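Local coordinates for subtilisin-like protein (Prochloron didemni, PDB 4H6V) that is the subtilisin-like protease domain of the patellamide maturation enzyme PatA and probably cuts peptide bonds as a serine endopeptidase, at residues R21-D26 with R85-P90; D55-A60 with I99-L104. All coordinates share one frame; numbering follows the deposited sequence.

Interaction 1 (R21-D26 with R85-P90)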
ATOM      1  N   ARG A  21      -4.629  12.774  -0.382  1.00 18.95           N
ATOM      2  CA  ARG A  21      -3.485  12.636   0.498  1.00 18.63           C
ATOM      3  C   ARG A  21      -3.154  11.174   0.771  1.00 18.23           C
ATOM      4  O   ARG A  21      -4.004  10.417   1.245  1.00 18.24           O
ATOM      5  CB  ARG A  21      -3.715  13.385   1.816  1.00 19.43           C
ATOM      6  CG  ARG A  21      -4.085  14.845   1.637  1.00 20.56           C
ATOM      7  CD  ARG A  21      -3.971  15.608   2.955  1.00 24.32           C
ATOM      8  NE  ARG A  21      -4.561  16.940   2.813  1.00 25.80           N
ATOM      9  CZ  ARG A  21      -4.745  17.806   3.807  1.00 27.93           C
ATOM     10  NH1 ARG A  21      -4.386  17.510   5.057  1.00 27.48           N
ATOM     11  NH2 ARG A  21      -5.297  18.980   3.541  1.00 29.51           N
ATOM     12  N   VAL A  22      -1.924  10.792   0.442  1.00 17.24           N
ATOM     13  CA  VAL A  22      -1.438   9.433   0.622  1.00 17.34           C
ATOM     14  C   VAL A  22      -0.285   9.431   1.630  1.00 17.07           C
ATOM     15  O   VAL A  22       0.748  10.077   1.430  1.00 17.55           O
ATOM     16  CB  VAL A  22      -0.977   8.817  -0.730  1.00 17.07           C
ATOM     17  CG1 VAL A  22      -0.484   7.366  -0.537  1.00 17.45           C
ATOM     18  CG2 VAL A  22      -2.091   8.893  -1.751  1.00 17.34           C
ATOM     19  N   ALA A  23      -0.468   8.705   2.730  1.00 17.34           N
ATOM     20  CA  ALA A  23       0.529   8.666   3.782  1.00 17.28           C
ATOM     21  C   ALA A  23       1.416   7.438   3.623  1.00 17.90           C
ATOM     22  O   ALA A  23       0.917   6.342   3.349  1.00 18.56           O
ATOM     23  CB  ALA A  23      -0.155   8.648   5.157  1.00 17.41           C
ATOM     24  N   ILE A  24       2.724   7.636   3.762  1.00 17.95           N
ATOM     25  CA  ILE A  24       3.672   6.521   3.776  1.00 18.54           C
ATOM     26  C   ILE A  24       4.127   6.333   5.212  1.00 18.67           C
ATOM     27  O   ILE A  24       4.783   7.207   5.782  1.00 18.89           O
ATOM     28  CB  ILE A  24       4.948   6.792   2.904  1.00 19.12           C
ATOM     29  CG1 ILE A  24       4.599   7.244   1.478  1.00 19.91           C
ATOM     30  CG2 ILE A  24       5.880   5.563   2.920  1.00 19.64           C
ATOM     31  CD1 ILE A  24       3.897   6.192   0.624  1.00 21.21           C
ATOM     32  N   LEU A  25       3.775   5.193   5.795  1.00 18.56           N
ATOM     33  CA  LEU A  25       4.193   4.880   7.157  1.00 19.79           C
ATOM     34  C   LEU A  25       5.317   3.855   7.076  1.00 19.96           C
ATOM     35  O   LEU A  25       5.103   2.710   6.653  1.00 20.43           O
ATOM     36  CB  LEU A  25       3.004   4.351   7.971  1.00 19.52           C
ATOM     37  CG  LEU A  25       2.090   5.388   8.642  1.00 20.86           C
ATOM     38  CD1 LEU A  25       1.464   6.367   7.659  1.00 21.30           C
ATOM     39  CD2 LEU A  25       1.008   4.628   9.414  1.00 20.65           C
ATOM     40  N   ASP A  26       6.521   4.280   7.448  1.00 20.33           N
ATOM     41  CA  ASP A  26       7.707   3.464   7.220  1.00 21.48           C
ATOM     42  C   ASP A  26       8.907   3.974   7.997  1.00 21.89           C
ATOM     43  O   ASP A  26       8.798   4.921   8.786  1.00 22.34           O
ATOM     44  CB  ASP A  26       8.042   3.439   5.716  1.00 21.20           C
ATOM     45  CG  ASP A  26       8.514   2.066   5.245  1.00 21.96           C
ATOM     46  OD1 ASP A  26       9.266   1.410   5.998  1.00 24.65           O
ATOM     47  OD2 ASP A  26       8.148   1.649   4.126  1.00 21.56           O
ATOM     48  N   ARG A  85      -0.763  14.468  -2.898  1.00 19.99           N
ATOM     49  CA  ARG A  85      -0.052  15.010  -1.748  1.00 21.09           C
ATOM     50  C   ARG A  85       0.448  13.844  -0.902  1.00 20.93           C
ATOM     51  O   ARG A  85      -0.333  12.967  -0.531  1.00 21.15           O
ATOM     52  CB  ARG A  85      -1.001  15.897  -0.944  1.00 21.81           C
ATOM     53  CG  ARG A  85      -0.431  16.577   0.314  1.00 24.71           C
ATOM     54  CD  ARG A  85      -1.501  17.548   0.851  1.00 30.27           C
ATOM     55  NE  ARG A  85      -1.229  18.317   2.086  1.00 33.77           N
ATOM     56  CZ  ARG A  85      -0.153  18.220   2.865  1.00 34.13           C
ATOM     57  NH1 ARG A  85       0.814  17.365   2.583  1.00 37.10           N
ATOM     58  NH2 ARG A  85      -0.047  18.987   3.949  1.00 34.32           N
ATOM     59  N   GLY A  86       1.745  13.823  -0.624  1.00 20.59           N
ATOM     60  CA  GLY A  86       2.335  12.772   0.201  1.00 20.49           C
ATOM     61  C   GLY A  86       2.553  13.205   1.633  1.00 20.41           C
ATOM     62  O   GLY A  86       3.012  14.315   1.894  1.00 20.07           O
ATOM     63  N   LEU A  87       2.227  12.316   2.567  1.00 20.33           N
ATOM     64  CA  LEU A  87       2.509  12.539   3.980  1.00 20.83           C
ATOM     65  C   LEU A  87       3.488  11.465   4.424  1.00 21.37           C
ATOM     66  O   LEU A  87       3.144  10.284   4.453  1.00 21.55           O
ATOM     67  CB  LEU A  87       1.219  12.441   4.803  1.00 20.34           C
ATOM     68  CG  LEU A  87       0.089  13.411   4.453  1.00 22.29           C
ATOM     69  CD1 LEU A  87      -1.223  13.000   5.132  1.00 21.87           C
ATOM     70  CD2 LEU A  87       0.481  14.842   4.825  1.00 23.56           C
ATOM     71  N   ILE A  88       4.710  11.874   4.733  1.00 21.13           N
ATOM     72  CA  ILE A  88       5.730  10.935   5.162  1.00 22.49           C
ATOM     73  C   ILE A  88       5.634  10.862   6.678  1.00 22.73           C
ATOM     74  O   ILE A  88       5.884  11.854   7.365  1.00 22.85           O
ATOM     75  CB  ILE A  88       7.148  11.364   4.690  1.00 22.15           C
ATOM     76  CG1 ILE A  88       7.191  11.533   3.158  1.00 23.08           C
ATOM     77  CG2 ILE A  88       8.228  10.389   5.197  1.00 23.43           C
ATOM     78  CD1 ILE A  88       6.647  10.361   2.345  1.00 23.75           C
ATOM     79  N   VAL A  89       5.237   9.695   7.180  1.00 23.98           N
ATOM     80  CA  VAL A  89       5.017   9.501   8.617  1.00 25.44           C
ATOM     81  C   VAL A  89       6.026   8.485   9.168  1.00 26.18           C
ATOM     82  O   VAL A  89       5.961   7.298   8.831  1.00 26.60           O
ATOM     83  CB  VAL A  89       3.571   9.029   8.915  1.00 25.52           C
ATOM     84  CG1 VAL A  89       3.343   8.894  10.431  1.00 25.73           C
ATOM     85  CG2 VAL A  89       2.542   9.975   8.279  1.00 25.84           C
ATOM     86  N   PRO A  90       6.962   8.949  10.016  1.00 27.15           N
ATOM     87  CA  PRO A  90       7.923   8.015  10.603  1.00 28.09           C
ATOM     88  C   PRO A  90       7.237   7.153  11.657  1.00 28.86           C
ATOM     89  O   PRO A  90       6.452   7.665  12.465  1.00 29.28           O
ATOM     90  CB  PRO A  90       8.974   8.928  11.252  1.00 28.23           C
ATOM     91  CG  PRO A  90       8.326  10.298  11.370  1.00 28.28           C
ATOM     92  CD  PRO A  90       6.990  10.275  10.661  1.00 27.44           C
TER
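Leu25 CG is anti to its carbonyl carbon (chi1 -85°), and the side chain runs alongside Val89 in the same direction, with Leu25 CD1 3.6 Å from Val89 CB. Ile24 and Ile88 share one rotamer, each CG1 turned to the backbone N side (chi1 -52° and -57°), and Ile88 CD1 reaches back to Ile24 CG1 at 3.8 Å. These pairs lie on opposite faces of two parallel strands whose side chains alternate: Arg21, Ala23 and Leu25 flank Arg85, Leu87 and Val89 on one face, while Val22 and Ile24 flank Gly86 and Ile88 on the other. Helix 101-113 packs on Ala23 and Leu25; helix 62-70 packs on Val22 and Ile24. Backbone bonds zigzag between the strands: Val22 N to Arg85 O (2.9 Å), Leu87 N to Val22 O (2.9 Å), Ile24 N to Leu87 O (2.8 Å) and Val89 N to Ile24 O (2.9 Å). At the partly exposed end two extended arginines run alongside each other, their guanidinium planes tilted, Arg85 NE lying 3.7 Å from Arg21 NE over one face of the Arg21 guanidinium. The carbonyl of Ala114 takes Arg21 NH1 and the hydroxyl of Thr42 takes Arg85 NH1, which probably helps hold the like-charged groups in place. In this strand pair of the subtilisin-fold parallel sheet, apolar side chains are thus buried on both faces, and four good backbone bonds give way to a weak fifth, Asp26 N to Val89 O (3.4 Å), as side chains diverge at Asp26, the predicted charge-relay aspartate.

Interaction 2 (D55-A60 with I99-L104)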
ATOM      1  N   ASP A  55      10.196 -10.261   8.821  1.00 40.31           N
ATOM      2  CA  ASP A  55       9.169  -9.239   9.048  1.00 38.87           C
ATOM      3  C   ASP A  55       9.555  -8.079   9.984  1.00 37.04           C
ATOM      4  O   ASP A  55      10.558  -8.129  10.700  1.00 37.31           O
ATOM      5  CB  ASP A  55       7.826  -9.877   9.482  1.00 39.58           C
ATOM      6  CG  ASP A  55       7.883 -10.556  10.859  1.00 40.97           C
ATOM      7  OD1 ASP A  55       8.836 -10.326  11.637  1.00 43.93           O
ATOM      8  OD2 ASP A  55       6.945 -11.327  11.168  1.00 41.09           O
ATOM      9  N   GLY A  56       8.735  -7.033   9.930  1.00 34.50           N
ATOM     10  CA  GLY A  56       8.795  -5.875  10.815  1.00 31.19           C
ATOM     11  C   GLY A  56       7.864  -4.863  10.173  1.00 29.29           C
ATOM     12  O   GLY A  56       7.643  -4.931   8.965  1.00 27.63           O
ATOM     13  N   PHE A  57       7.310  -3.946  10.961  1.00 27.81           N
ATOM     14  CA  PHE A  57       6.365  -2.958  10.422  1.00 27.51           C
ATOM     15  C   PHE A  57       7.033  -1.943   9.494  1.00 27.50           C
ATOM     16  O   PHE A  57       6.376  -1.379   8.614  1.00 27.47           O
ATOM     17  CB  PHE A  57       5.582  -2.256  11.535  1.00 27.12           C
ATOM     18  CG  PHE A  57       4.761  -3.189  12.367  1.00 26.80           C
ATOM     19  CD1 PHE A  57       3.764  -3.966  11.786  1.00 26.43           C
ATOM     20  CD2 PHE A  57       4.984  -3.297  13.732  1.00 28.03           C
ATOM     21  CE1 PHE A  57       2.999  -4.833  12.559  1.00 26.34           C
ATOM     22  CE2 PHE A  57       4.227  -4.159  14.512  1.00 27.74           C
ATOM     23  CZ  PHE A  57       3.235  -4.931  13.924  1.00 27.30           C
ATOM     24  N   MET A  58       8.330  -1.719   9.685  1.00 27.16           N
ATOM     25  CA  MET A  58       9.114  -0.933   8.722  1.00 27.43           C
ATOM     26  C   MET A  58       9.503  -1.837   7.564  1.00 26.72           C
ATOM     27  O   MET A  58       9.979  -2.949   7.781  1.00 27.20           O
ATOM     28  CB  MET A  58      10.387  -0.373   9.364  1.00 27.64           C
ATOM     29  CG  MET A  58      10.171   0.725  10.384  1.00 30.04           C
ATOM     30  SD  MET A  58      11.717   1.587  10.801  1.00 33.97           S
ATOM     31  CE  MET A  58      12.629   0.307  11.680  1.00 33.19           C
ATOM     32  N   SER A  59       9.310  -1.366   6.337  1.00 25.64           N
ATOM     33  CA  SER A  59       9.674  -2.139   5.148  1.00 25.06           C
ATOM     34  C   SER A  59      11.178  -2.260   4.905  1.00 25.30           C
ATOM     35  O   SER A  59      11.601  -3.132   4.149  1.00 26.27           O
ATOM     36  CB  SER A  59       9.014  -1.550   3.896  1.00 24.86           C
ATOM     37  OG  SER A  59       9.663  -0.358   3.485  1.00 23.11           O
ATOM     38  N   ALA A  60      11.964  -1.388   5.537  1.00 24.94           N
ATOM     39  CA  ALA A  60      13.416  -1.230   5.274  1.00 24.61           C
ATOM     40  C   ALA A  60      13.704  -0.534   3.934  1.00 24.27           C
ATOM     41  O   ALA A  60      14.866  -0.414   3.527  1.00 24.94           O
ATOM     42  CB  ALA A  60      14.181  -2.584   5.384  1.00 25.12           C
ATOM     43  N   ILE A  99      10.254  -1.843  15.881  1.00 36.91           N
ATOM     44  CA  ILE A  99       9.015  -1.081  15.859  1.00 36.00           C
ATOM     45  C   ILE A  99       7.861  -1.895  16.456  1.00 35.46           C
ATOM     46  O   ILE A  99       7.595  -3.014  16.023  1.00 35.28           O
ATOM     47  CB  ILE A  99       8.681  -0.601  14.423  1.00 35.87           C
ATOM     48  CG1 ILE A  99       9.760   0.371  13.910  1.00 36.02           C
ATOM     49  CG2 ILE A  99       7.295   0.026  14.363  1.00 35.37           C
ATOM     50  CD1 ILE A  99      10.248   1.402  14.927  1.00 36.30           C
ATOM     51  N   THR A 100       7.185  -1.312  17.444  1.00 35.16           N
ATOM     52  CA  THR A 100       6.080  -1.976  18.142  1.00 34.85           C
ATOM     53  C   THR A 100       4.715  -1.642  17.529  1.00 34.60           C
ATOM     54  O   THR A 100       4.588  -0.719  16.721  1.00 33.64           O
ATOM     55  CB  THR A 100       6.057  -1.592  19.639  1.00 35.24           C
ATOM     56  OG1 THR A 100       5.799  -0.185  19.778  1.00 35.29           O
ATOM     57  CG2 THR A 100       7.379  -1.933  20.309  1.00 35.27           C
ATOM     58  N   GLN A 101       3.688  -2.391  17.928  1.00 34.11           N
ATOM     59  CA  GLN A 101       2.334  -2.116  17.462  1.00 33.80           C
ATOM     60  C   GLN A 101       1.829  -0.746  17.912  1.00 33.38           C
ATOM     61  O   GLN A 101       1.054  -0.111  17.197  1.00 33.12           O
ATOM     62  CB  GLN A 101       1.364  -3.233  17.863  1.00 33.90           C
ATOM     63  CG  GLN A 101       1.638  -4.548  17.129  1.00 34.87           C
ATOM     64  CD  GLN A 101       0.564  -5.610  17.329  1.00 35.66           C
ATOM     65  OE1 GLN A 101      -0.617  -5.308  17.514  1.00 36.53           O
ATOM     66  NE2 GLN A 101       0.974  -6.869  17.266  1.00 35.57           N
ATOM     67  N   LEU A 102       2.280  -0.286  19.080  1.00 32.58           N
ATOM     68  CA  LEU A 102       1.924   1.055  19.555  1.00 32.35           C
ATOM     69  C   LEU A 102       2.607   2.139  18.718  1.00 31.90           C
ATOM     70  O   LEU A 102       1.997   3.175  18.438  1.00 31.95           O
ATOM     71  CB  LEU A 102       2.240   1.237  21.051  1.00 32.33           C
ATOM     72  CG  LEU A 102       2.017   2.627  21.665  1.00 32.66           C
ATOM     73  CD1 LEU A 102       0.549   3.033  21.620  1.00 33.25           C
ATOM     74  CD2 LEU A 102       2.563   2.706  23.102  1.00 33.07           C
ATOM     75  N   ASP A 103       3.859   1.897  18.323  1.00 31.51           N
ATOM     76  CA  ASP A 103       4.564   2.788  17.393  1.00 31.29           C
ATOM     77  C   ASP A 103       3.740   2.917  16.100  1.00 30.61           C
ATOM     78  O   ASP A 103       3.491   4.031  15.626  1.00 30.28           O
ATOM     79  CB  ASP A 103       5.987   2.294  17.081  1.00 31.55           C
ATOM     80  CG  ASP A 103       6.973   2.490  18.247  1.00 33.05           C
ATOM     81  OD1 ASP A 103       6.911   3.517  18.954  1.00 33.75           O
ATOM     82  OD2 ASP A 103       7.845   1.614  18.437  1.00 35.79           O
ATOM     83  N   LEU A 104       3.303   1.781  15.551  1.00 29.86           N
ATOM     84  CA  LEU A 104       2.499   1.773  14.327  1.00 29.29           C
ATOM     85  C   LEU A 104       1.132   2.430  14.522  1.00 29.34           C
ATOM     86  O   LEU A 104       0.697   3.226  13.685  1.00 28.83           O
ATOM     87  CB  LEU A 104       2.344   0.352  13.760  1.00 28.98           C
ATOM     88  CG  LEU A 104       1.530   0.195  12.467  1.00 28.90           C
ATOM     89  CD1 LEU A 104       2.123   1.037  11.329  1.00 29.18           C
ATOM     90  CD2 LEU A 104       1.424  -1.257  12.043  1.00 27.74           C
TER
HETATM   91  O   HOH W   1       8.032  -4.417  13.750  1.00 24.73           O
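Phe57 and Ile99 bring the backbones nearest, where an irregular loop passes the entry to a helix; no direct hydrogen bond joins the segments, but one water accepts from Phe57 N (2.9 Å) and donates to Ile99 O (2.7 Å). The Phe57 ring fits against the start of the helix. Leu104 lays CD2 over one ring face, 4.0 Å from the centroid, in a CH-pi contact displaced toward the rim at CD1. Ile99 O lies near the ring plane at the edge, 3.5 Å from Phe57 CD2, and Gln101 CG meets CZ obliquely at 3.6 Å, the amide plane standing nearly perpendicular to the ring (86°). Leu104 CG points away from its backbone N (chi1 -180°), and the side chain crosses the phenylalanine at about a right angle. Were Phe57 replaced by an alanine, Leu104 CD2 would probably lose the ring face beneath it and Gln101 CG its aromatic neighbour. Beside the ring, Met58 crosses Ile99 at a similar angle: its chain bends at chi3 (-68°), and both CG and CE approach Ile99 CG1 at 3.6 Å. The Met58 side chain also lies about 4 Å from that of Asp26, so this loop borders the predicted active site. The helix start is itself fixed by a capping box, in which Asp103 N donates to Thr100 OG1 at the N-cap and Thr100 N to Asp103 OD2. Farther along the Gln101 chain, OE1 accepts from Asp133 N. The contact thus joins the loop leading from strand 40-43 into helix 62-70 to the start of helix 101-113, with helix 164-167 packed on Phe57 and Leu104, and helix 134-145 on Gln101 and Leu104.

In the fold
The centres of interactions 1 and 2 lie about 15 Å apart in one subtilase domain, and their segments alternate along the chain: 21-26, 55-60, 85-90, 99-104. Interaction 1 pairs neighbouring strands within the seven-stranded parallel sheet; interaction 2 lies beyond their C-terminal ends, where strand 85-90 is followed by helix 101-113. They touch directly. Asp26 OD2 is probably hydrogen-bonded to Ser59 OG at 2.6 Å, Asp26 OD1 packs on Met58 CA, and Leu25 CD2 meets Leu104 CD1. The loop of interaction 2, which leads to His61, therefore borders the predicted charge relay formed by Asp26, His61 and Ser221, while interaction 1 carries its aspartate.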